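Local coordinates for iron-rich dpsA-homolog protein (Halobacterium salinarum, PDB 1TJO) that stores iron inside a hollow dodecameric shell and probably protects DNA by oxidising ferrous iron with hydrogen peroxide, at residues H64-E69 and E167-D172; A82-A87 and L143-T148; V91-P96 and Q100-V105; D106-D111 and L119-A124. All coordinates share one frame; numbering follows the deposited sequence.

Interaction 1: residues H64-E69 and E167-D172; sequences HLFLGE and EHYLED. With MG (magnesium ion), chain H.
Phe66 and Tyr169 bring two helices of the ferritin-like four-helix bundle together, 60-87 and the C-terminal end of 146-169. Their backbones stay well apart, the CA atoms of Phe66 and Tyr169 being 10.6 Å from each other, so the two side chains span the gap. Phe66 sends CG anti to its own nitrogen (chi1 164°), whereas Tyr169 places CG anti to its carbonyl carbon (chi1 -87°); the two side chains slide past each other in opposite directions. The ring planes lie at 59°, an oblique pairing with centroids 5.4 Å apart. CE2 of Tyr169 sits over one face of the Phe66 ring, displaced toward its rim, and comes to 3.7 Å from Phe66 CD2. The phenol hydroxyl passes beyond the ring and is hydrogen-bonded to Asp62. Trimming Phe66 to an alanine would probably open a gap beneath Tyr169 CE2 and let the phenol ring shift. Next to Tyr169, His168, a residue involved in iron translocation, binds a magnesium ion through NE2, and Glu56 of a second subunit and Gln86 of a third share that ion. Back at the ring pair, Tyr169 OH approaches Phe66 CB to 3.5 Å.

Interaction 2: residues A82-A87 and L143-T148; sequences AERVQA and LGDHAT. With FE (Fe (III) ion), chain F; MG (magnesium ion), chain Q.
Arg84, near the end of helix 60-87, reaches into the capped N-terminus of helix 146-169, a buried polar contact within the ferritin-like bundle. Its CB points toward 143-148, and with CG anti to the backbone nitrogen (chi1 -166°) the chain leaves the helix, bends at chi2 and then runs on extended. CG and CD pass Thr148 OG1, at 3.7 Å from CG. NE donates to that hydroxyl over 2.8 Å at 162°, with OG1 close to the guanidinium plane; NH2 adds a weak bond to the same oxygen. NH2 also makes a salt bridge of 2.9 Å to Asp145 OD2, taking its syn lone pair, although the carboxylate and guanidinium planes are 46° apart. Over one guanidinium face lies Ala147 CB, 3.8 Å from NH2. Glu160 of a neighbouring subunit is a further salt-bridge partner of NH2, so the arginine joins two chains.

Glu83 and Gln86, on the same helical segment as Arg84, bind iron and magnesium respectively, at sites completed partly by other subunits; Glu83 OE1 lies 1.9 Å from the iron. The acceptors of Arg84 are themselves fixed. Asp145 is the N-cap, following the Schellman motif at Gly144. Thr148 OG1, while accepting from Arg84, donates to Asp145 OD1 at 2.6 Å, and Thr148 N donates the capping bond to Asp145 OD2 at 3.2 Å.

Interaction 3: residues V91-P96 and Q100-V105; sequences VPHASP and QAEASV
His93 lies face-on against Glu102, folding the loop after helix 60-87 onto the end of the short helix 96-102, the helix that this ferritin-like bundle carries in the connection between helices 60-87 and 115-142. At the start of 91-96, Val91 O and the backbone nitrogen of His93 are held by Asn35 of helix 24-54, which anchors the loop to the bundle before the imidazole turns toward 100-105. His93 then provides the main side-chain contact. Glu102 CG stands 3.7 Å from the centroid of its ring and only 13° off the ring normal, which identifies a CH-pi contact over the face. Glu102 is bent at chi2, and this turn lays its carboxylate over the ring in a stacked orientation, the two planes 9° apart. At the ring edge, a water lies in the imidazole plane, 2.7 Å from His93 NE2, and donates to Glu102 OE2 at 3.2 Å. A leucine in place of His93 would probably lose both the flat surface for Glu102 CG and the water link to its carboxylate.

Farther along, the backbone nitrogens of Ala94 and Ser95 are bound by Glu110 of a neighbouring subunit. Ser95 is the N-cap of helix 96-102, and its OG is hydrogen-bonded to Thr98. Pro96 begins the helix and closes its first turn: Gln100 N donates to Pro96 O over 3.1 Å, at 167°. The Gln100 side chain reaches the same neighbouring subunit, where OE1 accepts from Glu97 N, while its CB rests 3.7 Å from Pro96 O.

Interaction 4: residues D106-D111 and L119-A124; sequences DVEDED and LANDMA
Glu108 and Asn121 join the loop before helix 115-142 to that helix, in the long connection that crosses the ferritin-like bundle between its second and third long helices. The direct polar link is one hydrogen bond. Asn121 ND2 donates to Glu108 OE1 over 2.8 Å, and an angle of 175° at the hydrogen makes it almost straight. The oxygen lies in the amide plane of Asn121, whereas the donor meets OE1 on the anti side, somewhat out of the carboxylate plane; the two planes are 79° apart. Glu108 gets there because its chain is extended beyond CG (chi2 -178°), carrying the carboxylate past the amide.

The second kind of link is through water. One water molecule donates to Asp106 O at 2.7 Å and to Asn121 O at 3.1 Å, tying the two backbones beside the side-chain bond.

A salt bridge and a further hydrogen bond support the carboxylate's other oxygen. Glu108 OE2 forms a salt bridge with Lys50 and is hydrogen-bonded to His51, both on helix 24-54, so this buried group is gripped through both oxygens. Asp122 OD1 lies 5.4 Å from Glu108 OE1; the positive charge of Lys50 would probably help offset the proximity of the two acids.

Within the loop, Asp109 OD2 accepts from Asp111 N at 3.3 Å, an Asx turn that shapes the chain just after Glu108. Van der Waals contact completes the crossing: the Glu108 chain passes the amide at about a right angle, its CG 3.3 Å from Asn121 ND2.

In the fold
From the N terminus, helix 24-54 is the first helix, and helix 60-87 then supplies the opening segments of interactions 1 and 2. Interaction 1 closes the widest loop, from 64-69 to 167-172, and the other three fall within it. Interaction 2 closes the next, from 82-87 to 143-148, which in turn encloses interactions 3 and 4; these follow in series, and no loops cross. Interactions 1 and 2 tie the same two helices, 60-87 and 146-169, on opposite sides of the chain's centre, 31 Å apart between centres. Val85 packs on Pro92, linking interactions 2 and 3; Gln100 meets Val107 between 3 and 4, and Leu119 touches Leu67 and Tyr169 between 4 and 1.

Interaction 1: residues H64-E69 and E167-D172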
# COMPACT_ATOMS: atom_id res chain seq x y z
N HIS A 64 6.41 -2.32 26.33
CA HIS A 64 6.08 -3.57 25.68
C HIS A 64 6.35 -3.46 24.18
O HIS A 64 6.99 -4.34 23.61
CB HIS A 64 4.61 -3.94 25.96
CG HIS A 64 4.12 -5.17 25.29
ND1 HIS A 64 4.38 -6.44 25.75
CD2 HIS A 64 3.30 -5.32 24.22
CE1 HIS A 64 3.79 -7.32 24.97
NE2 HIS A 64 3.11 -6.68 24.04
N LEU A 65 5.93 -2.35 23.58
CA LEU A 65 6.12 -2.12 22.15
C LEU A 65 7.61 -1.97 21.89
O LEU A 65 8.12 -2.57 20.93
CB LEU A 65 5.30 -0.91 21.74
CG LEU A 65 3.81 -1.22 21.77
CD1 LEU A 65 2.98 0.09 21.64
CD2 LEU A 65 3.43 -2.27 20.71
N PHE A 66 8.29 -1.15 22.69
CA PHE A 66 9.72 -0.89 22.45
C PHE A 66 10.49 -2.20 22.51
O PHE A 66 11.38 -2.47 21.67
CB PHE A 66 10.30 0.15 23.44
CG PHE A 66 11.82 0.16 23.48
CD1 PHE A 66 12.55 0.67 22.44
CD2 PHE A 66 12.48 -0.45 24.51
CE1 PHE A 66 13.96 0.60 22.45
CE2 PHE A 66 13.87 -0.53 24.51
CZ PHE A 66 14.58 -0.01 23.47
N LEU A 67 10.23 -3.00 23.55
CA LEU A 67 11.00 -4.21 23.80
C LEU A 67 10.71 -5.23 22.71
O LEU A 67 11.62 -5.97 22.30
CB LEU A 67 10.76 -4.79 25.19
CG LEU A 67 11.26 -3.92 26.34
CD1 LEU A 67 10.59 -4.27 27.68
CD2 LEU A 67 12.78 -4.05 26.44
N GLY A 68 9.47 -5.26 22.23
CA GLY A 68 9.15 -6.16 21.11
C GLY A 68 9.94 -5.78 19.84
O GLY A 68 10.50 -6.65 19.17
N GLU A 69 9.99 -4.49 19.51
CA GLU A 69 10.75 -3.96 18.38
C GLU A 69 12.26 -4.23 18.59
O GLU A 69 12.96 -4.62 17.64
CB GLU A 69 10.53 -2.47 18.23
CG GLU A 69 9.13 -2.06 17.82
CD GLU A 69 8.96 -0.54 17.90
OE1 GLU A 69 9.57 0.18 17.04
OE2 GLU A 69 8.26 -0.04 18.85
N GLU A 167 18.96 3.55 27.96
CA GLU A 167 19.61 4.56 28.77
C GLU A 167 18.66 5.72 29.09
O GLU A 167 18.56 6.14 30.24
CB GLU A 167 20.88 5.09 28.08
CG GLU A 167 21.69 6.03 28.96
CD GLU A 167 23.17 6.11 28.60
OE1 GLU A 167 23.47 6.69 27.55
OE2 GLU A 167 24.02 5.66 29.41
N HIS A 168 17.94 6.22 28.08
CA HIS A 168 16.90 7.21 28.31
C HIS A 168 15.75 6.84 29.20
O HIS A 168 15.34 7.66 30.01
CB HIS A 168 16.42 7.82 27.03
CG HIS A 168 17.34 8.88 26.52
ND1 HIS A 168 16.93 9.88 25.66
CD2 HIS A 168 18.65 9.11 26.78
CE1 HIS A 168 17.96 10.67 25.40
NE2 HIS A 168 19.02 10.22 26.06
N TYR A 169 15.25 5.60 29.08
CA TYR A 169 14.14 5.18 29.93
C TYR A 169 14.53 5.20 31.42
O TYR A 169 13.66 5.44 32.25
CB TYR A 169 13.75 3.77 29.61
CG TYR A 169 12.74 3.60 28.49
CD1 TYR A 169 11.50 4.23 28.55
CD2 TYR A 169 13.07 2.86 27.37
CE1 TYR A 169 10.57 4.03 27.54
CE2 TYR A 169 12.15 2.71 26.35
CZ TYR A 169 10.91 3.28 26.44
OH TYR A 169 9.98 3.07 25.43
N LEU A 170 15.81 4.94 31.69
CA LEU A 170 16.38 4.89 33.04
C LEU A 170 16.81 6.22 33.62
O LEU A 170 17.16 6.30 34.80
CB LEU A 170 17.58 3.94 33.07
CG LEU A 170 17.20 2.48 32.84
CD1 LEU A 170 18.39 1.54 32.71
CD2 LEU A 170 16.22 1.95 33.92
N GLU A 171 16.83 7.24 32.79
CA GLU A 171 17.25 8.57 33.25
C GLU A 171 16.33 9.18 34.27
O GLU A 171 15.16 8.89 34.32
CB GLU A 171 17.39 9.55 32.10
CG GLU A 171 18.74 9.45 31.43
CD GLU A 171 19.84 10.11 32.20
OE1 GLU A 171 19.61 10.63 33.32
OE2 GLU A 171 20.97 10.12 31.66
N ASP A 172 16.91 10.05 35.11
CA ASP A 172 16.17 10.59 36.24
C ASP A 172 15.37 11.85 35.94
O ASP A 172 15.60 12.92 36.48
CB ASP A 172 17.13 10.89 37.40
CG ASP A 172 18.19 11.93 37.07
OD1 ASP A 172 18.40 12.33 35.91
OD2 ASP A 172 18.87 12.45 37.98
MG MG H . 20.87 11.55 27.23
O HOH W 1 21.30 10.19 28.80
O HOH W 2 21.93 10.42 26.11
O HOH W 3 22.27 12.72 27.93

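Interaction 2: residues A82-A87 and L143-T148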
# COMPACT_ATOMS: atom_id res chain seq x y z
N ALA A 82 24.46 -15.18 11.63
CA ALA A 82 24.44 -16.62 11.36
C ALA A 82 24.57 -16.90 9.88
O ALA A 82 25.30 -17.83 9.48
CB ALA A 82 23.15 -17.24 11.88
N GLU A 83 23.86 -16.14 9.03
CA GLU A 83 23.98 -16.37 7.60
C GLU A 83 25.40 -16.05 7.08
O GLU A 83 25.88 -16.72 6.18
CB GLU A 83 22.91 -15.61 6.84
CG GLU A 83 21.55 -16.21 7.25
CD GLU A 83 20.36 -15.69 6.49
OE1 GLU A 83 19.20 -16.14 6.75
OE2 GLU A 83 20.58 -14.85 5.61
N ARG A 84 26.05 -15.06 7.68
CA ARG A 84 27.44 -14.73 7.31
C ARG A 84 28.41 -15.81 7.75
O ARG A 84 29.31 -16.18 7.00
CB ARG A 84 27.83 -13.34 7.83
CG ARG A 84 29.09 -12.80 7.22
CD ARG A 84 28.97 -12.58 5.71
NE ARG A 84 30.21 -12.06 5.17
CZ ARG A 84 30.48 -11.97 3.87
NH1 ARG A 84 29.55 -12.31 2.96
NH2 ARG A 84 31.69 -11.53 3.49
N VAL A 85 28.24 -16.35 8.96
CA VAL A 85 29.04 -17.51 9.37
C VAL A 85 28.93 -18.62 8.36
O VAL A 85 29.94 -19.16 7.93
CB VAL A 85 28.59 -18.05 10.71
CG1 VAL A 85 29.22 -19.41 11.06
CG2 VAL A 85 28.97 -17.03 11.80
N GLN A 86 27.71 -18.94 7.97
CA GLN A 86 27.49 -19.99 7.00
C GLN A 86 28.08 -19.67 5.61
O GLN A 86 28.73 -20.52 5.03
CB GLN A 86 26.00 -20.30 6.91
CG GLN A 86 25.70 -21.70 6.60
CD GLN A 86 25.83 -21.91 5.16
OE1 GLN A 86 26.22 -22.97 4.67
NE2 GLN A 86 25.55 -20.87 4.44
N ALA A 87 27.97 -18.42 5.17
CA ALA A 87 28.51 -17.99 3.89
C ALA A 87 30.02 -18.12 3.84
O ALA A 87 30.56 -18.42 2.77
CB ALA A 87 28.11 -16.60 3.53
N LEU A 143 41.24 -7.74 7.79
CA LEU A 143 41.34 -8.92 6.93
C LEU A 143 40.85 -8.67 5.49
O LEU A 143 40.94 -9.57 4.68
CB LEU A 143 40.55 -10.09 7.52
CG LEU A 143 41.00 -10.59 8.90
CD1 LEU A 143 39.99 -11.54 9.48
CD2 LEU A 143 42.36 -11.25 8.84
N GLY A 144 40.31 -7.49 5.17
CA GLY A 144 39.86 -7.19 3.81
C GLY A 144 38.46 -7.71 3.51
O GLY A 144 38.01 -7.74 2.35
N ASP A 145 37.76 -8.08 4.57
CA ASP A 145 36.39 -8.59 4.44
C ASP A 145 35.45 -7.42 4.69
O ASP A 145 34.79 -7.29 5.75
CB ASP A 145 36.12 -9.75 5.40
CG ASP A 145 34.76 -10.38 5.17
OD1 ASP A 145 34.46 -11.37 5.86
OD2 ASP A 145 33.94 -9.91 4.30
N HIS A 146 35.35 -6.59 3.66
CA HIS A 146 34.62 -5.34 3.72
C HIS A 146 33.13 -5.55 3.80
O HIS A 146 32.43 -4.74 4.40
CB HIS A 146 34.96 -4.48 2.50
CG HIS A 146 36.40 -4.13 2.45
ND1 HIS A 146 36.97 -3.23 3.33
CD2 HIS A 146 37.41 -4.61 1.68
CE1 HIS A 146 38.27 -3.15 3.08
NE2 HIS A 146 38.56 -3.98 2.09
N ALA A 147 32.63 -6.62 3.21
CA ALA A 147 31.20 -6.91 3.33
C ALA A 147 30.82 -7.28 4.79
O ALA A 147 29.83 -6.80 5.32
CB ALA A 147 30.77 -7.99 2.39
N THR A 148 31.61 -8.11 5.44
CA THR A 148 31.36 -8.39 6.85
C THR A 148 31.45 -7.13 7.69
O THR A 148 30.64 -6.92 8.54
CB THR A 148 32.33 -9.40 7.39
OG1 THR A 148 32.11 -10.66 6.75
CG2 THR A 148 32.09 -9.65 8.85
FE FE F . 17.48 -15.58 7.35
MG MG Q . 27.36 -23.44 2.59
O HOH W 4 28.20 -21.52 2.36
O HOH W 5 15.50 -14.99 8.21
O HOH W 6 16.91 -14.78 5.68
O HOH W 7 28.87 -24.53 3.65
O HOH W 8 28.33 -23.97 0.81

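Interaction 3: residues V91-P96 and Q100-V105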
# COMPACT_ATOMS: atom_id res chain seq x y z
N VAL A 91 29.91 -23.08 10.79
CA VAL A 91 28.67 -23.59 11.33
C VAL A 91 28.13 -22.68 12.43
O VAL A 91 28.69 -22.58 13.50
CB VAL A 91 28.89 -25.03 11.91
CG1 VAL A 91 27.64 -25.57 12.53
CG2 VAL A 91 29.36 -25.96 10.84
N PRO A 92 27.05 -21.97 12.17
CA PRO A 92 26.55 -21.04 13.17
C PRO A 92 26.01 -21.76 14.39
O PRO A 92 25.36 -22.81 14.28
CB PRO A 92 25.45 -20.30 12.45
CG PRO A 92 25.08 -21.16 11.32
CD PRO A 92 26.25 -21.97 10.93
N HIS A 93 26.24 -21.22 15.57
CA HIS A 93 25.70 -21.86 16.78
C HIS A 93 24.18 -21.87 16.63
O HIS A 93 23.63 -20.86 16.18
CB HIS A 93 26.07 -21.10 18.05
CG HIS A 93 27.54 -20.98 18.31
ND1 HIS A 93 28.43 -22.03 18.19
CD2 HIS A 93 28.27 -19.90 18.68
CE1 HIS A 93 29.65 -21.60 18.50
NE2 HIS A 93 29.58 -20.31 18.79
N ALA A 94 23.51 -22.97 17.02
CA ALA A 94 22.12 -23.13 16.70
C ALA A 94 21.20 -23.43 17.87
O ALA A 94 20.17 -22.75 18.03
CB ALA A 94 21.98 -24.19 15.62
N SER A 95 21.50 -24.47 18.64
CA SER A 95 20.56 -24.85 19.70
C SER A 95 20.57 -23.82 20.79
O SER A 95 21.57 -23.17 21.01
CB SER A 95 20.91 -26.24 20.30
OG SER A 95 22.08 -26.24 21.11
N PRO A 96 19.46 -23.69 21.49
CA PRO A 96 19.37 -22.71 22.57
C PRO A 96 20.45 -22.96 23.63
O PRO A 96 21.09 -22.00 24.08
CB PRO A 96 17.98 -22.96 23.14
CG PRO A 96 17.21 -23.45 22.00
CD PRO A 96 18.15 -24.33 21.24
N GLN A 100 23.45 -20.10 24.57
CA GLN A 100 23.66 -19.55 25.89
C GLN A 100 25.05 -20.00 26.43
O GLN A 100 25.74 -19.22 27.06
CB GLN A 100 22.55 -19.94 26.85
CG GLN A 100 22.71 -19.27 28.22
CD GLN A 100 21.48 -19.36 29.08
OE1 GLN A 100 20.37 -19.52 28.60
NE2 GLN A 100 21.68 -19.28 30.38
N ALA A 101 25.45 -21.24 26.14
CA ALA A 101 26.79 -21.71 26.58
C ALA A 101 27.94 -20.88 25.98
O ALA A 101 28.97 -20.60 26.61
CB ALA A 101 26.96 -23.16 26.20
N GLU A 102 27.78 -20.52 24.72
CA GLU A 102 28.79 -19.77 24.00
C GLU A 102 28.69 -18.28 24.24
O GLU A 102 29.59 -17.57 23.85
CB GLU A 102 28.65 -20.07 22.51
CG GLU A 102 28.94 -21.53 22.17
CD GLU A 102 30.44 -21.85 22.14
OE1 GLU A 102 30.76 -23.02 21.96
OE2 GLU A 102 31.27 -20.95 22.31
N ALA A 103 27.60 -17.80 24.87
CA ALA A 103 27.44 -16.38 25.16
C ALA A 103 28.31 -16.00 26.35
O ALA A 103 28.42 -16.77 27.32
CB ALA A 103 25.99 -16.03 25.43
N SER A 104 28.94 -14.84 26.26
CA SER A 104 29.75 -14.26 27.34
C SER A 104 28.94 -13.33 28.24
O SER A 104 29.35 -13.04 29.37
CB SER A 104 30.92 -13.47 26.76
OG SER A 104 30.49 -12.39 25.94
N VAL A 105 27.79 -12.88 27.76
CA VAL A 105 27.01 -11.93 28.53
C VAL A 105 26.27 -12.61 29.66
O VAL A 105 26.09 -13.79 29.67
CB VAL A 105 26.04 -11.15 27.64
CG1 VAL A 105 26.80 -10.37 26.60
CG2 VAL A 105 25.05 -12.08 26.97
O HOH W 9 31.49 -18.80 19.94

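Interaction 4: residues D106-D111 and L119-A124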
# COMPACT_ATOMS: atom_id res chain seq x y z
N ASP A 106 25.80 -11.80 30.60
CA ASP A 106 25.12 -12.28 31.80
C ASP A 106 23.63 -12.37 31.54
O ASP A 106 23.05 -11.42 31.05
CB ASP A 106 25.33 -11.31 32.95
CG ASP A 106 26.79 -11.08 33.24
OD1 ASP A 106 27.50 -12.08 33.48
OD2 ASP A 106 27.30 -9.95 33.21
N VAL A 107 23.04 -13.51 31.87
CA VAL A 107 21.63 -13.78 31.66
C VAL A 107 20.89 -13.73 32.99
O VAL A 107 21.40 -14.23 34.00
CB VAL A 107 21.44 -15.18 31.00
CG1 VAL A 107 22.43 -15.40 29.87
CG2 VAL A 107 21.60 -16.28 31.97
N GLU A 108 19.72 -13.12 33.03
CA GLU A 108 18.88 -13.18 34.22
C GLU A 108 18.49 -14.59 34.53
O GLU A 108 18.24 -15.37 33.63
CB GLU A 108 17.55 -12.43 34.04
CG GLU A 108 17.66 -10.96 34.21
CD GLU A 108 16.37 -10.19 34.07
OE1 GLU A 108 16.46 -8.96 34.18
OE2 GLU A 108 15.27 -10.79 33.90
N ASP A 109 18.29 -14.88 35.81
CA ASP A 109 17.66 -16.13 36.18
C ASP A 109 16.16 -16.04 35.86
O ASP A 109 15.69 -15.02 35.36
CB ASP A 109 17.97 -16.52 37.63
CG ASP A 109 17.30 -15.67 38.68
OD1 ASP A 109 17.72 -15.83 39.85
OD2 ASP A 109 16.34 -14.92 38.51
N GLU A 110 15.41 -17.09 36.12
CA GLU A 110 14.03 -17.18 35.60
C GLU A 110 12.97 -16.44 36.39
O GLU A 110 11.78 -16.41 35.99
CB GLU A 110 13.64 -18.66 35.42
CG GLU A 110 14.39 -19.30 34.27
CD GLU A 110 13.99 -18.69 32.93
OE1 GLU A 110 14.89 -18.17 32.24
OE2 GLU A 110 12.80 -18.77 32.59
N ASP A 111 13.35 -15.83 37.50
CA ASP A 111 12.39 -15.00 38.20
C ASP A 111 12.24 -13.70 37.42
O ASP A 111 13.06 -13.40 36.55
CB ASP A 111 12.82 -14.72 39.63
CG ASP A 111 12.80 -15.97 40.50
OD1 ASP A 111 12.14 -16.98 40.15
OD2 ASP A 111 13.40 -15.99 41.58
N LEU A 119 15.60 -3.57 32.69
CA LEU A 119 16.26 -2.76 31.70
C LEU A 119 17.75 -2.57 31.98
O LEU A 119 18.51 -2.57 31.04
CB LEU A 119 15.58 -1.42 31.55
CG LEU A 119 14.49 -1.19 30.51
CD1 LEU A 119 13.80 -2.38 29.88
CD2 LEU A 119 13.59 -0.04 30.89
N ALA A 120 18.14 -2.43 33.25
CA ALA A 120 19.56 -2.27 33.54
C ALA A 120 20.34 -3.53 33.16
O ALA A 120 21.46 -3.47 32.65
CB ALA A 120 19.74 -1.98 34.98
N ASN A 121 19.74 -4.70 33.37
CA ASN A 121 20.37 -5.95 32.96
C ASN A 121 20.51 -6.02 31.42
O ASN A 121 21.56 -6.49 30.87
CB ASN A 121 19.55 -7.15 33.46
CG ASN A 121 19.68 -7.38 34.94
OD1 ASN A 121 20.65 -6.97 35.54
ND2 ASN A 121 18.73 -8.09 35.53
N ASP A 122 19.50 -5.51 30.71
CA ASP A 122 19.56 -5.49 29.25
C ASP A 122 20.63 -4.54 28.76
O ASP A 122 21.33 -4.84 27.81
CB ASP A 122 18.21 -5.08 28.63
CG ASP A 122 17.13 -6.09 28.91
OD1 ASP A 122 17.50 -7.27 29.20
OD2 ASP A 122 15.90 -5.78 28.85
N MET A 123 20.70 -3.39 29.38
CA MET A 123 21.67 -2.35 29.05
C MET A 123 23.09 -2.90 29.11
O MET A 123 23.89 -2.61 28.25
CB MET A 123 21.53 -1.14 29.98
CG MET A 123 22.00 0.12 29.27
SD MET A 123 21.77 1.64 30.25
CE MET A 123 22.73 1.30 31.48
N ALA A 124 23.36 -3.75 30.08
CA ALA A 124 24.69 -4.36 30.25
C ALA A 124 25.00 -5.33 29.11
O ALA A 124 26.15 -5.41 28.63
CB ALA A 124 24.81 -5.07 31.59
O HOH W 10 21.87 -9.27 32.19